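AAA family ATPase (Sulfolobus acidocaldarius, PDB 2W2U) is an ATP-hydrolysing part of the archaeal cell division machinery, whose N-terminal MIT domain, the piece present here, binds an ESCRT-III peptide. Local coordinates at residues E17-Y22 against I46-Q51; N25-D30 against T40-A45; Q51-Y56 against I64-I69. All coordinates share one frame; numbering follows the deposited sequence.

Contact 1 (E17-Y22 against I46-Q51)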
loop_
_atom_site.group_PDB
_atom_site.type_symbol
_atom_site.label_atom_id
_atom_site.label_comp_id
_atom_site.label_asym_id
_atom_site.label_seq_id
_atom_site.Cartn_x
_atom_site.Cartn_y
_atom_site.Cartn_z
ATOM N N GLU A 17 -7.140 6.582 -2.967
ATOM C CA GLU A 17 -8.157 6.051 -2.052
ATOM C C GLU A 17 -8.276 4.517 -2.123
ATOM O O GLU A 17 -8.430 3.848 -1.089
ATOM C CB GLU A 17 -9.512 6.739 -2.307
ATOM C CG GLU A 17 -10.766 5.949 -1.876
ATOM C CD GLU A 17 -10.871 5.675 -0.371
ATOM O OE1 GLU A 17 -10.269 6.415 0.448
ATOM O OE2 GLU A 17 -11.572 4.701 -0.013
ATOM N N MET A 18 -8.207 3.982 -3.342
ATOM C CA MET A 18 -8.207 2.537 -3.585
ATOM C C MET A 18 -7.036 1.856 -2.882
ATOM O O MET A 18 -7.220 0.860 -2.191
ATOM C CB MET A 18 -8.157 2.254 -5.090
ATOM C CG MET A 18 -8.377 0.791 -5.493
ATOM S SD MET A 18 -8.261 0.550 -7.290
ATOM C CE MET A 18 -9.470 1.724 -7.876
ATOM N N ALA A 19 -5.835 2.397 -3.072
ATOM C CA ALA A 19 -4.631 1.927 -2.386
ATOM C C ALA A 19 -4.780 2.000 -0.865
ATOM O O ALA A 19 -4.418 1.055 -0.161
ATOM C CB ALA A 19 -3.412 2.728 -2.845
ATOM N N ARG A 20 -5.325 3.119 -0.377
ATOM C CA ARG A 20 -5.598 3.321 1.051
ATOM C C ARG A 20 -6.513 2.245 1.649
ATOM O O ARG A 20 -6.196 1.681 2.690
ATOM C CB ARG A 20 -6.184 4.715 1.299
ATOM C CG ARG A 20 -6.379 5.054 2.769
ATOM C CD ARG A 20 -6.914 6.476 2.983
ATOM N NE ARG A 20 -5.998 7.491 2.457
ATOM C CZ ARG A 20 -6.226 8.229 1.374
ATOM N NH1 ARG A 20 -7.356 8.097 0.684
ATOM N NH2 ARG A 20 -5.321 9.116 0.984
ATOM N N LYS A 21 -7.639 1.981 0.987
ATOM C CA LYS A 21 -8.580 0.928 1.386
ATOM C C LYS A 21 -7.890 -0.434 1.502
ATOM O O LYS A 21 -8.080 -1.143 2.487
ATOM C CB LYS A 21 -9.767 0.863 0.405
ATOM C CG LYS A 21 -10.535 -0.476 0.388
ATOM C CD LYS A 21 -11.765 -0.477 -0.537
ATOM C CE LYS A 21 -11.443 -0.134 -2.003
ATOM N NZ LYS A 21 -11.789 1.294 -2.341
ATOM N N TYR A 22 -7.079 -0.785 0.506
ATOM C CA TYR A 22 -6.308 -2.027 0.554
ATOM C C TYR A 22 -5.292 -2.053 1.696
ATOM O O TYR A 22 -5.187 -3.055 2.411
ATOM C CB TYR A 22 -5.616 -2.305 -0.787
ATOM C CG TYR A 22 -6.555 -2.730 -1.891
ATOM C CD1 TYR A 22 -7.436 -3.787 -1.707
ATOM C CD2 TYR A 22 -6.549 -2.085 -3.128
ATOM C CE1 TYR A 22 -8.297 -4.196 -2.719
ATOM C CE2 TYR A 22 -7.413 -2.483 -4.149
ATOM C CZ TYR A 22 -8.281 -3.542 -3.935
ATOM O OH TYR A 22 -9.143 -3.958 -4.930
ATOM N N ILE A 46 0.102 -2.500 -3.244
ATOM C CA ILE A 46 1.336 -2.371 -4.037
ATOM C C ILE A 46 1.023 -2.175 -5.527
ATOM O O ILE A 46 1.549 -1.258 -6.163
ATOM C CB ILE A 46 2.299 -3.575 -3.830
ATOM C CG1 ILE A 46 2.949 -3.505 -2.447
ATOM C CG2 ILE A 46 3.394 -3.600 -4.921
ATOM C CD1 ILE A 46 3.519 -4.841 -1.948
ATOM N N GLU A 47 0.141 -3.017 -6.062
ATOM C CA GLU A 47 -0.253 -2.917 -7.465
ATOM C C GLU A 47 -0.889 -1.563 -7.817
ATOM O O GLU A 47 -0.584 -0.988 -8.862
ATOM C CB GLU A 47 -1.185 -4.071 -7.841
ATOM C CG GLU A 47 -1.383 -4.247 -9.339
ATOM C CD GLU A 47 -2.509 -5.218 -9.669
ATOM O OE1 GLU A 47 -3.216 -5.660 -8.734
ATOM O OE2 GLU A 47 -2.684 -5.535 -10.865
ATOM N N VAL A 48 -1.771 -1.059 -6.958
ATOM C CA VAL A 48 -2.365 0.273 -7.185
ATOM C C VAL A 48 -1.296 1.370 -7.071
ATOM O O VAL A 48 -1.281 2.312 -7.866
ATOM C CB VAL A 48 -3.550 0.578 -6.229
ATOM C CG1 VAL A 48 -4.140 1.951 -6.520
ATOM C CG2 VAL A 48 -4.644 -0.495 -6.351
ATOM N N LEU A 49 -0.405 1.233 -6.089
ATOM C CA LEU A 49 0.681 2.195 -5.889
ATOM C C LEU A 49 1.690 2.173 -7.046
ATOM O O LEU A 49 2.217 3.216 -7.428
ATOM C CB LEU A 49 1.373 1.987 -4.531
ATOM C CG LEU A 49 0.605 2.352 -3.245
ATOM C CD1 LEU A 49 1.301 1.802 -1.990
ATOM C CD2 LEU A 49 0.378 3.858 -3.109
ATOM N N ALA A 50 1.930 0.990 -7.612
ATOM C CA ALA A 50 2.774 0.871 -8.803
ATOM C C ALA A 50 2.139 1.574 -10.004
ATOM O O ALA A 50 2.835 2.221 -10.787
ATOM C CB ALA A 50 3.078 -0.600 -9.119
ATOM N N GLN A 51 0.819 1.459 -10.131
ATOM C CA GLN A 51 0.077 2.136 -11.192
ATOM C C GLN A 51 0.174 3.665 -11.066
ATOM O O GLN A 51 0.372 4.367 -12.070
ATOM C CB GLN A 51 -1.391 1.692 -11.185
ATOM C CG GLN A 51 -2.260 2.370 -12.245
ATOM C CD GLN A 51 -1.930 1.903 -13.651
ATOM O OE1 GLN A 51 -1.957 0.707 -13.934
ATOM N NE2 GLN A 51 -1.629 2.847 -14.544
#
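Val-48 and Leu-49, the two residues that meet Ala-19, sit on a helical turn fixed by the shortest polar bond here, 2.7 Å from Ala-50 N to Ile-46 O. No hydrogen bond crosses to segment 17-22, so the interface is apolar. The short helical segments run antiparallel, with axes 8.7 Å apart at an angle of 158°, and Ala-19 faces Val-48 with CA atoms 5.6 Å apart. The small alanine lets the two backbones come this near. Both branches of Val-48 are in use. Val-48 CG1, anti to the backbone N (chi1 -179°), lies 3.8 Å from Ala-19 CB. Val-48 CG2, anti to the carbonyl carbon, reaches the other way into the angle between Met-18 and Tyr-22. Met-18 SD lies 3.9 Å from Val-48 CG2, the two side chains crossing at about a right angle. Tyr-22 offers the edge of its ring, Tyr-22 CE2 standing 4.1 Å from Val-48 CG2 with the methyl near the ring plane. Leu-49 starts out beside the interface, but Leu-49 CD2 swings in to 4.0 Å from Ala-19 CB, so the alanine methyl sits against both residues. An alanine in place of Val-48 would probably leave a gap between Ala-19, Met-18 and Tyr-22, with the thioether and the ring edge both deprived of the methyl they rest on. On its outer side helix 11-31 carries a salt bridge, weak as a hydrogen bond, from Arg-20 NH1 to Glu-17 OE1, and Arg-20 also packs on an apolar side chain of the bound peptide. Helices 11-31 and 35-55 form two sides of the MIT three-helix bundle: Leu-15 extends the contact along Val-48, while Leu-49 also leans on Tyr-65 and Ile-69 of helix 62-81.

Contact 2 (N25-D30 against T40-A45)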
loop_
_atom_site.group_PDB
_atom_site.type_symbol
_atom_site.label_atom_id
_atom_site.label_comp_id
_atom_site.label_asym_id
_atom_site.label_seq_id
_atom_site.Cartn_x
_atom_site.Cartn_y
_atom_site.Cartn_z
ATOM N N ASN A 25 -7.059 -2.481 4.980
ATOM C CA ASN A 25 -7.473 -3.885 5.068
ATOM C C ASN A 25 -6.320 -4.813 5.454
ATOM O O ASN A 25 -6.502 -5.739 6.243
ATOM C CB ASN A 25 -8.094 -4.365 3.751
ATOM C CG ASN A 25 -9.482 -3.798 3.501
ATOM O OD1 ASN A 25 -10.098 -3.192 4.380
ATOM N ND2 ASN A 25 -9.985 -4.006 2.287
ATOM N N ALA A 26 -5.142 -4.549 4.893
ATOM C CA ALA A 26 -3.945 -5.353 5.139
ATOM C C ALA A 26 -3.407 -5.218 6.566
ATOM O O ALA A 26 -3.055 -6.214 7.197
ATOM C CB ALA A 26 -2.868 -5.002 4.131
ATOM N N VAL A 27 -3.339 -3.984 7.061
ATOM C CA VAL A 27 -2.833 -3.714 8.404
ATOM C C VAL A 27 -3.795 -4.286 9.457
ATOM O O VAL A 27 -3.356 -4.825 10.480
ATOM C CB VAL A 27 -2.557 -2.192 8.618
ATOM C CG1 VAL A 27 -2.071 -1.914 10.022
ATOM C CG2 VAL A 27 -1.523 -1.692 7.619
ATOM N N LYS A 28 -5.096 -4.190 9.183
ATOM C CA LYS A 28 -6.126 -4.764 10.048
ATOM C C LYS A 28 -5.973 -6.282 10.133
ATOM O O LYS A 28 -5.848 -6.833 11.231
ATOM C CB LYS A 28 -7.527 -4.391 9.543
ATOM C CG LYS A 28 -8.684 -4.828 10.450
ATOM C CD LYS A 28 -10.031 -4.583 9.771
ATOM C CE LYS A 28 -11.194 -5.160 10.571
ATOM N NZ LYS A 28 -11.522 -4.342 11.774
ATOM N N ALA A 29 -5.969 -6.942 8.971
ATOM C CA ALA A 29 -5.793 -8.393 8.886
ATOM C C ALA A 29 -4.468 -8.838 9.509
ATOM O O ALA A 29 -4.405 -9.861 10.189
ATOM C CB ALA A 29 -5.892 -8.862 7.436
ATOM N N ASP A 30 -3.424 -8.044 9.282
ATOM C CA ASP A 30 -2.100 -8.265 9.854
ATOM C C ASP A 30 -2.157 -8.319 11.387
ATOM O O ASP A 30 -1.629 -9.252 12.000
ATOM C CB ASP A 30 -1.147 -7.155 9.384
ATOM C CG ASP A 30 0.320 -7.511 9.545
ATOM O OD1 ASP A 30 0.665 -8.415 10.343
ATOM O OD2 ASP A 30 1.144 -6.862 8.867
ATOM N N THR A 40 -2.520 -10.598 0.820
ATOM C CA THR A 40 -3.370 -10.334 -0.350
ATOM C C THR A 40 -3.627 -8.837 -0.501
ATOM O O THR A 40 -3.493 -8.277 -1.582
ATOM C CB THR A 40 -4.734 -11.081 -0.277
ATOM O OG1 THR A 40 -4.519 -12.459 0.025
ATOM C CG2 THR A 40 -5.467 -11.007 -1.600
ATOM N N ASN A 41 -3.997 -8.203 0.602
ATOM C CA ASN A 41 -4.324 -6.788 0.612
ATOM C C ASN A 41 -3.111 -5.859 0.426
ATOM O O ASN A 41 -3.215 -4.842 -0.258
ATOM C CB ASN A 41 -5.139 -6.459 1.863
ATOM C CG ASN A 41 -6.597 -6.873 1.723
ATOM O OD1 ASN A 41 -7.349 -6.254 0.971
ATOM N ND2 ASN A 41 -7.001 -7.928 2.437
ATOM N N TYR A 42 -1.971 -6.228 1.016
ATOM C CA TYR A 42 -0.704 -5.519 0.792
ATOM C C TYR A 42 -0.329 -5.553 -0.698
ATOM O O TYR A 42 0.059 -4.527 -1.273
ATOM C CB TYR A 42 0.438 -6.139 1.616
ATOM C CG TYR A 42 0.502 -5.765 3.090
ATOM C CD1 TYR A 42 0.509 -4.426 3.506
ATOM C CD2 TYR A 42 0.612 -6.755 4.067
ATOM C CE1 TYR A 42 0.584 -4.092 4.864
ATOM C CE2 TYR A 42 0.685 -6.436 5.424
ATOM C CZ TYR A 42 0.676 -5.105 5.811
ATOM O OH TYR A 42 0.751 -4.801 7.143
ATOM N N LYS A 43 -0.449 -6.731 -1.318
ATOM C CA LYS A 43 -0.117 -6.897 -2.737
ATOM C C LYS A 43 -1.008 -6.027 -3.617
ATOM O O LYS A 43 -0.555 -5.479 -4.622
ATOM C CB LYS A 43 -0.247 -8.357 -3.177
ATOM C CG LYS A 43 0.839 -9.281 -2.672
ATOM C CD LYS A 43 0.768 -10.619 -3.400
ATOM C CE LYS A 43 1.636 -11.670 -2.736
ATOM N NZ LYS A 43 3.076 -11.506 -3.022
ATOM N N LYS A 44 -2.278 -5.920 -3.226
ATOM C CA LYS A 44 -3.259 -5.136 -3.972
ATOM C C LYS A 44 -3.012 -3.640 -3.813
ATOM O O LYS A 44 -3.243 -2.868 -4.742
ATOM C CB LYS A 44 -4.692 -5.520 -3.579
ATOM C CG LYS A 44 -5.128 -6.866 -4.160
ATOM C CD LYS A 44 -6.523 -7.270 -3.696
ATOM C CE LYS A 44 -6.924 -8.659 -4.218
ATOM N NZ LYS A 44 -6.937 -8.753 -5.719
ATOM N N ALA A 45 -2.540 -3.244 -2.634
ATOM C CA ALA A 45 -2.097 -1.870 -2.399
ATOM C C ALA A 45 -0.843 -1.557 -3.224
ATOM O O ALA A 45 -0.748 -0.491 -3.838
ATOM C CB ALA A 45 -1.844 -1.642 -0.917
#
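Ala-26 sets its CB over the centre of the Tyr-42 ring, a CH-pi contact 3.5 Å from the centroid and 13° off the ring normal. It joins the first two helices of the MIT three-helix bundle, which run antiparallel with segment axes only 8.3 Å apart. Ala-26 and Asn-41 are the residues in register; their CB atoms come within 3.5 Å, a closeness that the short alanine side chain permits. Beside them the side chains of Asn-25 and Asn-41 meet with amide planes 79° apart, and Asn-41 OD1 rests 3.4 Å from Asn-25 CB. No hydrogen bond joins the two amides; Asn-41 ND2 donates to Glu-37 O on its own helix. Tyr-42 leaves its backbone with CG anti to the carbonyl carbon (chi1 -79°), and its far end comes in toward helix 11-31, where Val-27 CG2 lies 3.9 Å from Tyr-42 OH. Helix 62-81 packs on the ring too, through Tyr-72, Arg-75, Ile-76 and Leu-79, and the bound peptide touches Val-27, Asp-30 and Tyr-42. Asp-30 OD2 makes a salt bridge with Arg-75 NE, which would probably stabilise its negative charge. At the ring edge Tyr-42 OH donates over 2.7 Å to Asp-30 OD2, which accepts with its anti lone pair, the one away from OD1.

Contact 3 (Q51-Y56 against I64-I69)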
loop_
_atom_site.group_PDB
_atom_site.type_symbol
_atom_site.label_atom_id
_atom_site.label_comp_id
_atom_site.label_asym_id
_atom_site.label_seq_id
_atom_site.Cartn_x
_atom_site.Cartn_y
_atom_site.Cartn_z
ATOM N N GLN A 51 0.819 1.459 -10.131
ATOM C CA GLN A 51 0.077 2.136 -11.192
ATOM C C GLN A 51 0.174 3.665 -11.066
ATOM O O GLN A 51 0.372 4.367 -12.070
ATOM C CB GLN A 51 -1.391 1.692 -11.185
ATOM C CG GLN A 51 -2.260 2.370 -12.245
ATOM C CD GLN A 51 -1.930 1.903 -13.651
ATOM O OE1 GLN A 51 -1.957 0.707 -13.934
ATOM N NE2 GLN A 51 -1.629 2.847 -14.544
ATOM N N LEU A 52 0.019 4.157 -9.834
ATOM C CA LEU A 52 0.187 5.580 -9.511
ATOM C C LEU A 52 1.591 6.093 -9.849
ATOM O O LEU A 52 1.735 7.167 -10.430
ATOM C CB LEU A 52 -0.166 5.853 -8.042
ATOM C CG LEU A 52 -1.652 5.981 -7.659
ATOM C CD1 LEU A 52 -1.850 5.807 -6.168
ATOM C CD2 LEU A 52 -2.254 7.311 -8.115
ATOM N N VAL A 53 2.610 5.311 -9.495
ATOM C CA VAL A 53 3.993 5.566 -9.912
ATOM C C VAL A 53 4.150 5.672 -11.445
ATOM O O VAL A 53 4.787 6.597 -11.918
ATOM C CB VAL A 53 4.976 4.513 -9.322
ATOM C CG1 VAL A 53 6.352 4.571 -10.017
ATOM C CG2 VAL A 53 5.132 4.715 -7.817
ATOM N N SER A 54 3.569 4.743 -12.212
ATOM C CA SER A 54 3.584 4.851 -13.687
ATOM C C SER A 54 2.945 6.133 -14.204
ATOM O O SER A 54 3.464 6.756 -15.126
ATOM C CB SER A 54 2.878 3.669 -14.353
ATOM O OG SER A 54 3.599 2.473 -14.151
ATOM N N LEU A 55 1.813 6.507 -13.613
ATOM C CA LEU A 55 1.027 7.651 -14.074
ATOM C C LEU A 55 1.632 8.998 -13.672
ATOM O O LEU A 55 1.497 9.981 -14.401
ATOM C CB LEU A 55 -0.410 7.560 -13.554
ATOM C CG LEU A 55 -1.449 6.653 -14.229
ATOM C CD1 LEU A 55 -2.599 6.376 -13.271
ATOM C CD2 LEU A 55 -1.982 7.265 -15.519
ATOM N N TYR A 56 2.292 9.037 -12.514
ATOM C CA TYR A 56 2.810 10.292 -11.962
ATOM C C TYR A 56 4.242 10.140 -11.455
ATOM O O TYR A 56 4.596 10.679 -10.409
ATOM C CB TYR A 56 1.874 10.821 -10.857
ATOM C CG TYR A 56 0.411 10.763 -11.237
ATOM C CD1 TYR A 56 -0.164 11.747 -12.056
ATOM C CD2 TYR A 56 -0.392 9.706 -10.810
ATOM C CE1 TYR A 56 -1.500 11.682 -12.424
ATOM C CE2 TYR A 56 -1.725 9.629 -11.177
ATOM C CZ TYR A 56 -2.275 10.619 -11.981
ATOM O OH TYR A 56 -3.603 10.533 -12.332
ATOM N N ILE A 64 6.621 9.078 -1.940
ATOM C CA ILE A 64 5.767 8.454 -0.925
ATOM C C ILE A 64 5.163 7.126 -1.412
ATOM O O ILE A 64 5.154 6.136 -0.665
ATOM C CB ILE A 64 4.661 9.419 -0.421
ATOM C CG1 ILE A 64 5.291 10.626 0.293
ATOM C CG2 ILE A 64 3.685 8.688 0.499
ATOM C CD1 ILE A 64 4.404 11.870 0.331
ATOM N N TYR A 65 4.664 7.099 -2.651
ATOM C CA TYR A 65 4.194 5.839 -3.252
ATOM C C TYR A 65 5.291 4.779 -3.187
ATOM O O TYR A 65 5.048 3.642 -2.775
ATOM C CB TYR A 65 3.820 6.001 -4.725
ATOM C CG TYR A 65 2.779 7.038 -5.087
ATOM C CD1 TYR A 65 1.738 7.377 -4.217
ATOM C CD2 TYR A 65 2.808 7.637 -6.349
ATOM C CE1 TYR A 65 0.782 8.318 -4.589
ATOM C CE2 TYR A 65 1.865 8.572 -6.727
ATOM C CZ TYR A 65 0.856 8.909 -5.850
ATOM O OH TYR A 65 -0.069 9.843 -6.247
ATOM N N GLU A 66 6.495 5.170 -3.607
ATOM C CA GLU A 66 7.635 4.270 -3.699
ATOM C C GLU A 66 8.111 3.786 -2.329
ATOM O O GLU A 66 8.463 2.614 -2.176
ATOM C CB GLU A 66 8.766 4.926 -4.499
ATOM C CG GLU A 66 8.447 5.038 -6.005
ATOM C CD GLU A 66 9.139 6.206 -6.702
ATOM O OE1 GLU A 66 10.029 6.843 -6.096
ATOM O OE2 GLU A 66 8.786 6.492 -7.869
ATOM N N GLN A 67 8.095 4.685 -1.343
ATOM C CA GLN A 67 8.376 4.344 0.050
ATOM C C GLN A 67 7.402 3.302 0.599
ATOM O O GLN A 67 7.815 2.349 1.257
ATOM C CB GLN A 67 8.341 5.601 0.935
ATOM C CG GLN A 67 8.681 5.356 2.411
ATOM C CD GLN A 67 8.233 6.496 3.332
ATOM O OE1 GLN A 67 8.460 7.672 3.037
ATOM N NE2 GLN A 67 7.599 6.147 4.459
ATOM N N MET A 68 6.112 3.490 0.337
ATOM C CA MET A 68 5.091 2.589 0.865
ATOM C C MET A 68 5.093 1.213 0.185
ATOM O O MET A 68 4.874 0.189 0.845
ATOM C CB MET A 68 3.707 3.245 0.842
ATOM C CG MET A 68 3.589 4.460 1.781
ATOM S SD MET A 68 4.343 4.265 3.425
ATOM C CE MET A 68 3.175 3.158 4.207
ATOM N N ILE A 69 5.348 1.200 -1.122
ATOM C CA ILE A 69 5.547 -0.047 -1.872
ATOM C C ILE A 69 6.608 -0.900 -1.167
ATOM O O ILE A 69 6.390 -2.080 -0.902
ATOM C CB ILE A 69 5.929 0.218 -3.365
ATOM C CG1 ILE A 69 4.697 0.657 -4.163
ATOM C CG2 ILE A 69 6.554 -1.024 -4.024
ATOM C CD1 ILE A 69 4.995 1.152 -5.567
#
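Val-53 and Tyr-65 mark the register of two antiparallel helical segments, their CA atoms 6.7 Å apart and the axes 9.8 Å apart at 153°. Tyr-65 CG leaves the backbone anti to the carbonyl carbon (chi1 -57°). One face of the Tyr-65 ring is turned to Leu-52, whose side chain crosses it at about a right angle. Leu-52 CB stands over that face, toward the rim, 3.6 Å from Tyr-65 CE2 in a CH-pi contact. Leu-52 CD1 meets Tyr-65 CE1, and Leu-52 CD2 lies 3.8 Å from Tyr-65 OH. The hydroxyl is hydrogen-bonded to Glu-16 OE2 and to Gln-12 OE1, so in this protein helix 11-31 holds the polar end of a ring whose face meets helix 35-55. Val-53 and Tyr-65 pass one another pointing opposite ways, with Val-53 CG2 3.6 Å from Tyr-65 CB. Val-53 CG2 also touches Ile-69 CD1 at 4.2 Å. On the flank the extended Glu-66 side chain crosses Val-53, with Glu-66 CG near Val-53 CG2 and Glu-66 OE2 3.8 Å from Val-53 CG1, so its aliphatic part and carboxylate both border the valine. Antiparallel packing of the second and third helices, joined by a short connection, is characteristic of the MIT three-helix bundle.

In the fold
All three contacts are buried and share helix 35-55, the second helix in sequence. Contacts 1 and 2 both pair it with helix 11-31, contact 2 nested within the loop that contact 1 closes; contact 3 pairs it with helix 62-81. Contact 1 is the most central and wholly apolar across its interface. Contacts 2 and 3 lie on opposite sides of the chain's centre, about 17 Å apart between centres, and each adds a tyrosine hydroxyl bonded to a carboxylate, across the interface in contact 2 but to helix 11-31 outside the two segments in contact 3. Tyr-22 bridges contacts 1 and 2 by packing on Lys-44, whereas Leu-49 links contact 1 to contact 3 through Ile-69.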